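Local coordinates for aminotransferase class-III (Sphaerobacter thermophilus DSM 20745, PDB 6K8H), which is a class-III aminotransferase of the PLP-dependent aminotransferase superfamily and holds (5-hydroxy-4,6-dimethylpyridin-3-yl)methyl dihydrogen phosphate in its pocket, at residues A148-C153 / V195-N200; V219-N224 / I250-D255. All coordinates share one frame; numbering follows the deposited sequence.

Interaction 1: A148-C153 / V195-N200; sequences AKFDGC and VVLPFN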
# COMPACT_ATOMS: atom_id res chain seq x y z
N ALA B 148 1.51 18.00 12.13
CA ALA B 148 0.24 18.69 12.24
C ALA B 148 -0.62 18.32 11.04
O ALA B 148 -0.12 18.19 9.92
CB ALA B 148 0.44 20.21 12.30
N LYS B 149 -1.91 18.14 11.29
CA LYS B 149 -2.90 17.95 10.23
C LYS B 149 -4.17 18.69 10.64
O LYS B 149 -4.25 19.24 11.74
CB LYS B 149 -3.20 16.47 9.99
CG LYS B 149 -3.74 15.76 11.21
CD LYS B 149 -4.38 14.46 10.80
CE LYS B 149 -5.70 14.71 10.10
NZ LYS B 149 -6.49 13.45 10.01
N PHE B 150 -5.17 18.70 9.76
CA PHE B 150 -6.37 19.50 9.97
C PHE B 150 -7.55 18.63 10.40
O PHE B 150 -7.77 17.54 9.86
CB PHE B 150 -6.68 20.32 8.71
CG PHE B 150 -5.68 21.42 8.48
CD1 PHE B 150 -4.48 21.17 7.84
CD2 PHE B 150 -5.91 22.69 8.99
CE1 PHE B 150 -3.53 22.18 7.67
CE2 PHE B 150 -4.97 23.71 8.82
CZ PHE B 150 -3.78 23.45 8.16
N ASP B 151 -8.31 19.15 11.37
CA ASP B 151 -9.46 18.46 11.94
C ASP B 151 -10.46 18.02 10.87
O ASP B 151 -10.79 18.79 9.96
CB ASP B 151 -10.13 19.40 12.94
CG ASP B 151 -11.05 18.68 13.89
OD1 ASP B 151 -10.82 17.48 14.15
OD2 ASP B 151 -12.00 19.30 14.40
N GLY B 152 -10.92 16.78 10.98
CA GLY B 152 -11.96 16.28 10.10
C GLY B 152 -11.50 15.87 8.72
O GLY B 152 -12.35 15.62 7.85
N CYS B 153 -10.20 15.76 8.49
CA CYS B 153 -9.69 15.48 7.16
C CYS B 153 -9.11 14.08 7.06
O CYS B 153 -8.43 13.60 7.99
CB CYS B 153 -8.61 16.48 6.77
SG CYS B 153 -9.18 18.17 6.48
N VAL B 195 -0.64 17.35 16.12
CA VAL B 195 -1.22 18.66 16.39
C VAL B 195 -2.35 18.88 15.39
O VAL B 195 -2.10 18.93 14.17
CB VAL B 195 -0.16 19.77 16.27
CG1 VAL B 195 -0.79 21.17 16.46
CG2 VAL B 195 0.98 19.57 17.27
N VAL B 196 -3.58 19.05 15.88
CA VAL B 196 -4.77 19.15 15.04
C VAL B 196 -5.15 20.62 14.89
O VAL B 196 -5.49 21.29 15.88
CB VAL B 196 -5.94 18.33 15.60
CG1 VAL B 196 -7.09 18.33 14.61
CG2 VAL B 196 -5.50 16.89 15.89
N LEU B 197 -5.12 21.13 13.66
CA LEU B 197 -5.31 22.51 13.25
C LEU B 197 -6.71 22.72 12.69
O LEU B 197 -7.36 21.78 12.22
CB LEU B 197 -4.28 22.92 12.20
CG LEU B 197 -2.81 22.55 12.46
CD1 LEU B 197 -1.99 22.73 11.20
CD2 LEU B 197 -2.26 23.39 13.58
N PRO B 198 -7.21 23.96 12.73
CA PRO B 198 -8.52 24.25 12.12
C PRO B 198 -8.43 24.68 10.65
O PRO B 198 -7.83 25.72 10.34
CB PRO B 198 -9.06 25.39 12.99
CG PRO B 198 -7.82 26.09 13.51
CD PRO B 198 -6.71 25.06 13.57
N PHE B 199 -9.04 23.90 9.74
CA PHE B 199 -8.94 24.22 8.32
C PHE B 199 -9.59 25.57 8.03
O PHE B 199 -10.66 25.89 8.57
CB PHE B 199 -9.60 23.10 7.49
CG PHE B 199 -9.28 23.15 6.01
CD1 PHE B 199 -8.08 22.64 5.52
CD2 PHE B 199 -10.18 23.70 5.11
CE1 PHE B 199 -7.78 22.66 4.16
CE2 PHE B 199 -9.88 23.73 3.74
CZ PHE B 199 -8.68 23.21 3.27
N ASN B 200 -8.91 26.39 7.22
CA ASN B 200 -9.42 27.71 6.80
C ASN B 200 -9.63 28.67 7.97
O ASN B 200 -10.46 29.59 7.90
CB ASN B 200 -10.72 27.58 5.99
CG ASN B 200 -10.48 27.61 4.50
OD1 ASN B 200 -9.54 28.24 4.03
ND2 ASN B 200 -11.34 26.93 3.75
O HOH W 1 -10.36 21.48 10.12
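Ala-148 to Phe-150 run parallel to Val-195 to Leu-197, the strand axes 35° apart, at the edge of the seven-stranded sheet of the PLP-dependent aminotransferase fold (fold type I), where 194-197 is an outermost strand within the chain. Three backbone bonds join them: Lys-149 N to Val-195 O, Leu-197 N to Lys-149 O at 2.8 Å, and Asp-151 N to Leu-197 O, the last almost straight at 171°. Phe-150 carries the side-chain contact. With CG anti to the carbonyl carbon (chi1 -70°), its ring lies between Leu-197 and Phe-199. Leu-197 CB is over one face, 3.9 Å from the centroid in a CH-pi contact. Over the opposite face comes Phe-199, edge first in a T-shaped pair, its CD1 4.0 Å from Phe-150 CG. Leu-197 CD1 also reaches Ala-148 CB at 3.7 Å. On the other side of the sheet Val-196 CG1 sits against Asp-151 CB at 3.6 Å, while the Asp-151 carboxylate bonds to Ser-167 and Tyr-386. Lys-149 NZ donates to Cys-153 O, at the end of the type II turn from Phe-150, and to the carbonyls of Ala-161 and Val-163. Beyond the strands one water donates to Asp-151 O at 2.7 Å and accepts from Phe-199 N at 2.8 Å.

Interaction 2: V219-N224 / I250-D255; sequences VLIDPN and IVLIFD. With PLR ((5-hydroxy-4,6-dimethylpyridin-3-yl)methyl dihydrogen phosphate), chain D.
Ile-221 and Phe-254 lie side by side and point the same way from neighbouring parallel strands, with Ile-221 CG2 3.5 Å from Phe-254 CD1. Ile-221 has CG1 anti to the backbone N (chi1 -178°), which leaves CG2 between N and the carbonyl carbon, turned to the ring; Leu-252 CD1 meets the same methyl from farther back along its strand. Pro-223 crosses Phe-254 at a slant and brings CG to 4.0 Å from Phe-254 CD2, so the two ortho carbons of the ring each have an aliphatic neighbour. On this face helix 235-248 packs onto Val-219 and Ile-221. The opposite face carries Leu-220 and Ile-253, where Leu-220 CD1 meets the beta-branch methyl Ile-253 CG2 at 3.7 Å, with helix 127-142 lying against Ile-253.

Four backbone bonds fix the register, from Val-219 N to Val-251 O at one end to Asp-255 N to Ile-221 O at the other.

Where the strands end, two aspartates reach the ligand. Asp-255, its CG anti to the backbone N (chi1 -180°), extends OD2 to within 2.7 Å of the pyridine N1 of PLR; OD2 is hydrogen-bonded to His-155 ND1 and OD1 to Val-257 N, which together hold the carboxylate in place. Asp-222 OD2 approaches the ring methyl C2A at 3.4 Å, while its OD1 accepts Asn-224 N in an Asx turn. The two strands and helix 235-248 make a beta-alpha-beta crossover, and an aspartate facing the pyridine nitrogen from a strand's C-terminal end is a hallmark of PLP-dependent fold-type I enzymes.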
# COMPACT_ATOMS: atom_id res chain seq x y z
N VAL B 219 3.53 19.91 8.38
CA VAL B 219 2.09 20.18 8.33
C VAL B 219 1.54 19.50 7.08
O VAL B 219 2.02 19.75 5.97
CB VAL B 219 1.77 21.68 8.30
CG1 VAL B 219 0.26 21.88 8.10
CG2 VAL B 219 2.25 22.40 9.55
N LEU B 220 0.55 18.64 7.26
CA LEU B 220 -0.06 17.91 6.15
C LEU B 220 -1.42 18.52 5.88
O LEU B 220 -2.23 18.68 6.80
CB LEU B 220 -0.18 16.42 6.51
CG LEU B 220 -1.04 15.48 5.69
CD1 LEU B 220 -0.34 15.15 4.38
CD2 LEU B 220 -1.30 14.24 6.52
N ILE B 221 -1.68 18.88 4.62
CA ILE B 221 -2.92 19.57 4.29
C ILE B 221 -3.45 19.09 2.94
O ILE B 221 -2.71 19.02 1.96
CB ILE B 221 -2.74 21.10 4.28
CG1 ILE B 221 -4.07 21.78 3.98
CG2 ILE B 221 -1.62 21.51 3.32
CD1 ILE B 221 -4.03 23.29 4.11
N ASP B 222 -4.74 18.74 2.91
CA ASP B 222 -5.47 18.50 1.67
C ASP B 222 -6.02 19.83 1.17
O ASP B 222 -6.86 20.43 1.85
CB ASP B 222 -6.60 17.50 1.92
CG ASP B 222 -7.43 17.18 0.69
OD1 ASP B 222 -7.52 18.01 -0.25
OD2 ASP B 222 -8.04 16.08 0.69
N PRO B 223 -5.62 20.30 -0.03
CA PRO B 223 -6.04 21.62 -0.53
C PRO B 223 -7.56 21.79 -0.69
O PRO B 223 -8.03 22.89 -0.55
CB PRO B 223 -5.34 21.77 -1.90
CG PRO B 223 -4.27 20.70 -1.90
CD PRO B 223 -4.78 19.60 -1.00
N ASN B 224 -8.25 20.73 -1.10
CA ASN B 224 -9.73 20.77 -1.29
C ASN B 224 -10.32 19.51 -0.65
O ASN B 224 -10.79 18.64 -1.40
CB ASN B 224 -10.06 20.90 -2.77
CG ASN B 224 -11.44 21.48 -3.04
OD1 ASN B 224 -12.18 21.78 -2.11
ND2 ASN B 224 -11.77 21.64 -4.31
N ILE B 250 9.55 23.88 8.93
CA ILE B 250 8.53 22.83 8.93
C ILE B 250 8.20 22.45 7.50
O ILE B 250 7.94 23.33 6.66
CB ILE B 250 7.27 23.28 9.68
CG1 ILE B 250 7.59 23.57 11.14
CG2 ILE B 250 6.17 22.22 9.58
CD1 ILE B 250 6.50 24.35 11.82
N VAL B 251 8.18 21.15 7.21
CA VAL B 251 7.90 20.65 5.87
C VAL B 251 6.41 20.77 5.60
O VAL B 251 5.59 20.23 6.35
CB VAL B 251 8.36 19.19 5.74
CG1 VAL B 251 7.89 18.59 4.44
CG2 VAL B 251 9.89 19.08 5.89
N LEU B 252 6.05 21.47 4.52
CA LEU B 252 4.65 21.58 4.11
C LEU B 252 4.35 20.47 3.09
O LEU B 252 4.95 20.43 2.00
CB LEU B 252 4.36 22.96 3.53
CG LEU B 252 2.95 23.27 3.01
CD1 LEU B 252 1.86 23.02 4.06
CD2 LEU B 252 2.88 24.71 2.51
N ILE B 253 3.45 19.56 3.46
CA ILE B 253 3.05 18.44 2.62
C ILE B 253 1.62 18.68 2.13
O ILE B 253 0.69 18.77 2.93
CB ILE B 253 3.11 17.10 3.38
CG1 ILE B 253 4.51 16.85 3.96
CG2 ILE B 253 2.71 15.96 2.45
CD1 ILE B 253 4.53 15.68 4.89
N PHE B 254 1.44 18.73 0.81
CA PHE B 254 0.11 18.71 0.23
C PHE B 254 -0.32 17.26 -0.01
O PHE B 254 0.44 16.47 -0.57
CB PHE B 254 0.06 19.47 -1.10
CG PHE B 254 -0.05 20.96 -0.94
CD1 PHE B 254 0.19 21.56 0.28
CD2 PHE B 254 -0.37 21.76 -2.03
CE1 PHE B 254 0.12 22.93 0.43
CE2 PHE B 254 -0.46 23.14 -1.89
CZ PHE B 254 -0.22 23.73 -0.66
N ASP B 255 -1.53 16.93 0.43
CA ASP B 255 -2.16 15.65 0.09
C ASP B 255 -3.03 15.90 -1.14
O ASP B 255 -4.16 16.39 -1.01
CB ASP B 255 -2.97 15.11 1.26
CG ASP B 255 -3.65 13.77 0.95
OD1 ASP B 255 -3.68 13.36 -0.23
OD2 ASP B 255 -4.15 13.12 1.89
N1 PLR D . -5.47 11.06 0.79
C2 PLR D . -6.63 11.43 0.27
C2A PLR D . -6.97 12.88 0.20
C3 PLR D . -7.52 10.46 -0.23
O3 PLR D . -8.69 10.88 -0.76
C4 PLR D . -7.18 9.10 -0.16
C4A PLR D . -8.10 8.08 -0.68
C5 PLR D . -5.94 8.74 0.39
C6 PLR D . -5.14 9.75 0.86
C5A PLR D . -5.52 7.31 0.52
O4P PLR D . -5.21 6.64 -0.74
P PLR D . -5.38 5.04 -0.84
O1P PLR D . -4.56 4.49 0.28
O2P PLR D . -6.83 4.76 -0.68
O3P PLR D . -4.87 4.64 -2.19

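How the interactions relate
Both contacts are buried and belong to one sheet: strands 146-150 and 216-221 are neighbours in it, so interaction 1 supplies the outer pair and interaction 2 an inner pair. The seam between them is joined by a probable hydrogen bond from Leu-220 N to Ala-148 O, 2.8 Å long, and by Phe-150, whose CE1 lies 3.6 Å from Ile-221 CB. Helix 235-248 packs on Phe-150 as well as on Ile-221, so one apolar layer runs under both. The difference comes past the strand ends: 148-153 / 195-200 finishes in a turn, a bridging water and an aromatic pair, whereas 219-224 / 250-255 finishes in carboxylates that line the ligand pocket.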